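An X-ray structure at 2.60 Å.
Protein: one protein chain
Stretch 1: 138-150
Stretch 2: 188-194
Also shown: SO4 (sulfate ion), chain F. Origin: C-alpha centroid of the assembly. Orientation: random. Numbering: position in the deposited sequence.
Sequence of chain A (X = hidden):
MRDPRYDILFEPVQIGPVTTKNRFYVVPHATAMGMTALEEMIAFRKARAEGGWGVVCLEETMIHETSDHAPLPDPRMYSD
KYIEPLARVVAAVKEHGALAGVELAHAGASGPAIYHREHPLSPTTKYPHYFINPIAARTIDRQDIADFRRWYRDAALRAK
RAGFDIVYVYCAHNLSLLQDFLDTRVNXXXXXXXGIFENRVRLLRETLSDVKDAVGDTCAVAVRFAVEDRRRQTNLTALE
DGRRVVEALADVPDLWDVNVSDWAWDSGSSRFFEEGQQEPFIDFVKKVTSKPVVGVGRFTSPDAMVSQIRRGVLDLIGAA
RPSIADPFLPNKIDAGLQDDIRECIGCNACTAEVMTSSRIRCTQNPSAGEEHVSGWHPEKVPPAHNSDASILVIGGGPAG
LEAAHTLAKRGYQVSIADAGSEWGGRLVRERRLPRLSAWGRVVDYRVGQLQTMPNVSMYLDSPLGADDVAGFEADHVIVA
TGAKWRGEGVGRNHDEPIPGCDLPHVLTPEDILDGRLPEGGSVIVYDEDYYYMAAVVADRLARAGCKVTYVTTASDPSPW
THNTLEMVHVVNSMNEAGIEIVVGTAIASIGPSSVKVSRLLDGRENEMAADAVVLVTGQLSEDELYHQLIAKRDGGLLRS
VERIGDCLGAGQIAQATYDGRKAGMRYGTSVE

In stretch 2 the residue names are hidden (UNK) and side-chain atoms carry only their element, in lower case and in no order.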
# COMPACT_ATOMS: atom_id res chain seq x y z
N ARG A 138 -26.52 -8.07 13.16
CA ARG A 138 -27.69 -8.22 14.08
C ARG A 138 -27.45 -7.42 15.38
O ARG A 138 -26.33 -7.37 15.82
CB ARG A 138 -28.02 -9.71 14.34
CG ARG A 138 -27.14 -10.39 15.38
CD ARG A 138 -27.29 -11.89 15.35
NE ARG A 138 -26.38 -12.56 16.26
CZ ARG A 138 -26.48 -12.56 17.59
NH1 ARG A 138 -27.48 -11.93 18.20
NH2 ARG A 138 -25.57 -13.18 18.32
N THR A 139 -28.50 -6.80 15.92
CA THR A 139 -28.56 -6.21 17.29
C THR A 139 -28.22 -7.33 18.28
O THR A 139 -28.83 -8.40 18.13
CB THR A 139 -29.95 -5.62 17.61
OG1 THR A 139 -30.32 -4.63 16.64
CG2 THR A 139 -30.02 -5.01 19.00
N ILE A 140 -27.30 -7.10 19.23
CA ILE A 140 -26.83 -8.18 20.15
C ILE A 140 -27.51 -8.05 21.52
O ILE A 140 -27.65 -6.93 22.02
CB ILE A 140 -25.28 -8.26 20.21
CG1 ILE A 140 -24.59 -6.99 20.70
CG2 ILE A 140 -24.72 -8.70 18.86
CD1 ILE A 140 -23.08 -7.17 20.89
N ASP A 141 -27.99 -9.18 22.05
CA ASP A 141 -28.41 -9.43 23.46
C ASP A 141 -27.31 -9.01 24.43
O ASP A 141 -26.15 -8.89 23.98
CB ASP A 141 -28.51 -10.94 23.77
CG ASP A 141 -29.75 -11.66 23.29
OD1 ASP A 141 -30.62 -10.99 22.72
OD2 ASP A 141 -29.84 -12.88 23.52
N ARG A 142 -27.64 -8.97 25.73
CA ARG A 142 -26.68 -8.96 26.88
C ARG A 142 -25.94 -10.31 26.95
O ARG A 142 -24.74 -10.32 27.22
CB ARG A 142 -27.42 -8.64 28.19
CG ARG A 142 -28.38 -7.46 28.07
CD ARG A 142 -28.52 -6.52 29.27
NE ARG A 142 -27.26 -6.25 29.96
CZ ARG A 142 -26.90 -5.08 30.49
NH1 ARG A 142 -25.72 -4.98 31.09
NH2 ARG A 142 -27.69 -4.03 30.40
N GLN A 143 -26.63 -11.42 26.71
CA GLN A 143 -26.01 -12.78 26.69
C GLN A 143 -24.99 -12.87 25.54
O GLN A 143 -23.95 -13.50 25.71
CB GLN A 143 -27.09 -13.86 26.60
CG GLN A 143 -26.55 -15.29 26.75
CD GLN A 143 -25.76 -15.53 28.02
OE1 GLN A 143 -26.27 -15.46 29.14
NE2 GLN A 143 -24.47 -15.81 27.85
N ASP A 144 -25.27 -12.25 24.39
CA ASP A 144 -24.33 -12.18 23.24
C ASP A 144 -23.08 -11.38 23.66
O ASP A 144 -21.98 -11.75 23.25
CB ASP A 144 -25.00 -11.57 22.01
CG ASP A 144 -26.08 -12.43 21.40
OD1 ASP A 144 -25.78 -13.59 21.09
OD2 ASP A 144 -27.20 -11.93 21.20
N ILE A 145 -23.26 -10.30 24.45
CA ILE A 145 -22.15 -9.45 24.98
C ILE A 145 -21.26 -10.27 25.92
O ILE A 145 -20.01 -10.17 25.81
CB ILE A 145 -22.70 -8.17 25.65
CG1 ILE A 145 -23.38 -7.26 24.64
CG2 ILE A 145 -21.59 -7.44 26.41
CD1 ILE A 145 -23.57 -5.85 25.09
N ALA A 146 -21.87 -11.05 26.83
CA ALA A 146 -21.14 -11.96 27.75
C ALA A 146 -20.32 -12.95 26.91
O ALA A 146 -19.17 -13.17 27.27
CB ALA A 146 -22.10 -12.69 28.66
N ASP A 147 -20.92 -13.50 25.85
CA ASP A 147 -20.26 -14.47 24.94
C ASP A 147 -19.05 -13.81 24.26
O ASP A 147 -18.03 -14.45 24.10
CB ASP A 147 -21.23 -15.04 23.90
CG ASP A 147 -22.26 -16.00 24.46
OD1 ASP A 147 -22.26 -16.22 25.68
OD2 ASP A 147 -23.06 -16.53 23.66
N PHE A 148 -19.18 -12.55 23.87
CA PHE A 148 -18.14 -11.80 23.12
C PHE A 148 -16.88 -11.64 24.00
O PHE A 148 -15.74 -11.78 23.48
CB PHE A 148 -18.71 -10.47 22.61
CG PHE A 148 -17.68 -9.43 22.26
CD1 PHE A 148 -17.10 -8.65 23.24
CD2 PHE A 148 -17.29 -9.21 20.94
CE1 PHE A 148 -16.16 -7.68 22.92
CE2 PHE A 148 -16.36 -8.24 20.62
CZ PHE A 148 -15.80 -7.48 21.61
N ARG A 149 -17.08 -11.34 25.28
CA ARG A 149 -15.97 -11.18 26.26
C ARG A 149 -15.30 -12.54 26.48
O ARG A 149 -14.06 -12.58 26.52
CB ARG A 149 -16.52 -10.58 27.55
CG ARG A 149 -16.92 -9.12 27.41
CD ARG A 149 -17.65 -8.66 28.65
NE ARG A 149 -16.83 -8.78 29.85
CZ ARG A 149 -17.26 -8.52 31.08
NH1 ARG A 149 -18.51 -8.15 31.29
NH2 ARG A 149 -16.43 -8.63 32.10
N ARG A 150 -16.09 -13.61 26.59
CA ARG A 150 -15.59 -15.00 26.63
C ARG A 150 -14.66 -15.18 25.42
O ARG A 150 -13.49 -15.49 25.65
CB ARG A 150 -16.76 -15.99 26.70
CG ARG A 150 -16.38 -17.46 26.79
CD ARG A 150 -17.60 -18.37 26.93
NE ARG A 150 -18.64 -18.17 25.92
CZ ARG A 150 -18.70 -18.78 24.74
NH1 ARG A 150 -17.77 -19.64 24.38
NH2 ARG A 150 -19.69 -18.52 23.90
N UNK A 188 -27.23 2.86 19.03
CA UNK A 188 -28.56 3.51 19.27
C UNK A 188 -29.24 2.84 20.46
O UNK A 188 -30.45 3.03 20.64
n UNK A 188 -27.78 7.54 15.75
c UNK A 188 -28.84 5.53 16.78
c UNK A 188 -28.93 4.04 16.76
c UNK A 188 -29.47 3.41 18.04
c UNK A 188 -27.81 6.06 15.80
N UNK A 189 -28.46 2.10 21.26
CA UNK A 189 -28.98 1.27 22.36
C UNK A 189 -29.48 2.18 23.49
O UNK A 189 -29.00 3.35 23.62
n UNK A 189 -27.57 -4.49 24.10
c UNK A 189 -26.27 -1.50 22.42
n UNK A 189 -26.95 -4.23 21.92
c UNK A 189 -27.37 -0.66 21.82
c UNK A 189 -27.89 0.33 22.86
n UNK A 189 -26.80 -2.46 23.39
c UNK A 189 -27.10 -3.73 23.14
N UNK A 190 -30.39 1.64 24.32
CA UNK A 190 -31.00 2.35 25.48
C UNK A 190 -30.71 1.62 26.80
O UNK A 190 -31.31 2.02 27.82
o UNK A 190 -33.06 1.22 25.11
c UNK A 190 -32.50 2.53 25.23
c UNK A 190 -32.80 3.33 23.98
N UNK A 191 -29.84 0.60 26.78
CA UNK A 191 -29.39 -0.19 27.97
C UNK A 191 -28.08 0.44 28.49
O UNK A 191 -27.74 1.56 28.07
c UNK A 191 -28.23 -2.10 26.65
c UNK A 191 -29.32 -1.69 27.63
o UNK A 191 -28.00 -3.31 26.53
o UNK A 191 -27.61 -1.21 26.03
N UNK A 192 -27.34 -0.25 29.38
CA UNK A 192 -26.12 0.31 30.05
C UNK A 192 -24.90 0.28 29.10
O UNK A 192 -23.84 0.84 29.48
o UNK A 192 -25.38 -2.60 31.80
c UNK A 192 -26.27 -1.75 31.59
o UNK A 192 -27.51 -1.99 31.51
c UNK A 192 -25.82 -0.32 31.42
N UNK A 193 -25.03 -0.27 27.88
CA UNK A 193 -23.99 -0.20 26.83
C UNK A 193 -24.31 0.88 25.78
O UNK A 193 -23.60 0.92 24.76
c UNK A 193 -23.14 -2.57 27.05
c UNK A 193 -21.91 -4.49 28.68
c UNK A 193 -23.29 -4.35 28.68
c UNK A 193 -23.89 -3.40 27.87
c UNK A 193 -23.80 -1.55 26.17
c UNK A 193 -21.14 -3.68 27.86
c UNK A 193 -21.76 -2.73 27.06
o UNK A 193 -21.33 -5.44 29.46
N UNK A 194 -25.29 1.74 26.03
CA UNK A 194 -25.63 2.85 25.11
C UNK A 194 -26.10 4.09 25.84
O UNK A 194 -26.45 4.00 27.04
S SO4 F . -19.47 -20.14 21.03
O1 SO4 F . -18.17 -20.19 21.65
O2 SO4 F . -20.17 -21.39 21.26
O3 SO4 F . -20.21 -19.04 21.60
O4 SO4 F . -19.31 -19.94 19.61

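Position 188 carries four carbons in a row ending in a nitrogen, a long unbranched amine. No atom of it comes within 8 Å of stretch 1, so chemistry alone identifies it: Lys188, whose amine is satisfied elsewhere in the structure.

Position 189 has three carbons, a nitrogen, and then a carbon bearing two more nitrogens, which is a guanidinium and nothing else. Its CA-to-CB bond points toward stretch 1, and the planar group ends at the backbone just before the helix. This is Arg189. NH1 donates to Ile140 O at 2.8 Å and NH2 donates to the same Ile140 O at 3.2 Å, so one carbonyl at the edge of the guanidinium takes two N-H groups. Ile145 CD1 lies over one face of the group, 4.3 Å from Arg189 NH2.

Position 190 shows one carbon carrying an oxygen and a second carbon. That branching at CB, with a hydroxyl and a methyl, is Thr190; it is exposed and out of reach of stretch 1.

At position 191 two carbons end in a pair of oxygens, a short carboxylate whose CA-to-CB bond points toward stretch 1. It is Asp191. OD1 accepts from Arg189 NE at 3.0 Å and OD2 from Arg189 NH2 at 2.7 Å, a two-pronged salt bridge that braces the arginine from within its own loop. The approach to stretch 1 is looser: Arg142 NH2 and Asp191 OD2 form a long salt bridge at 3.9 Å, with the oxygen well out of the guanidinium plane, so charge acts here without a directed N-H.

Position 192 has the same atoms, two carbons with two oxygens on the second, but its CA-to-CB bond points sideways and only its end comes nearer the helix. This is Asp192, with chi1 between wells at 29°. Its carboxylate meets Arg142 edge-on: NH1 donates to OD2 at 2.5 Å and NH2 to OD1 at 2.3 Å, the latter very short even for a salt bridge.

Position 193 has one carbon and then a six-carbon ring bearing an oxygen; its CA-to-CB bond points toward stretch 1, and the ring packs against Ile145 and Arg142. This is Tyr193. Ile145 CD1 sits 3.8 Å from the ring centroid and 12° off the normal, a CH-pi contact over the face. Arg142 NH1 lies at the ring edge, 3.5 Å from CE1, while the ring itself reaches over one face of that guanidinium.

Position 194 has no side-chain atoms, hence Gly194. An ideal CB here would fall 2.5 Å from Arg189 O, so the bare backbone fits where a side chain would clash. Its N bonds to Asp191 O at 3.2 Å, closing a type I turn.

The contact works by exchange: each stretch sends an arginine across, Arg189 to a backbone carbonyl and Arg142 to a carboxylate. Between these polar ends, Ile145 packs against the Tyr193 ring and over the Arg189 guanidinium. The rule to read is that a reaching arginine is held at its edge, while its face is left for packing.

Stretch 2, residues 188-194: KRTDDYG
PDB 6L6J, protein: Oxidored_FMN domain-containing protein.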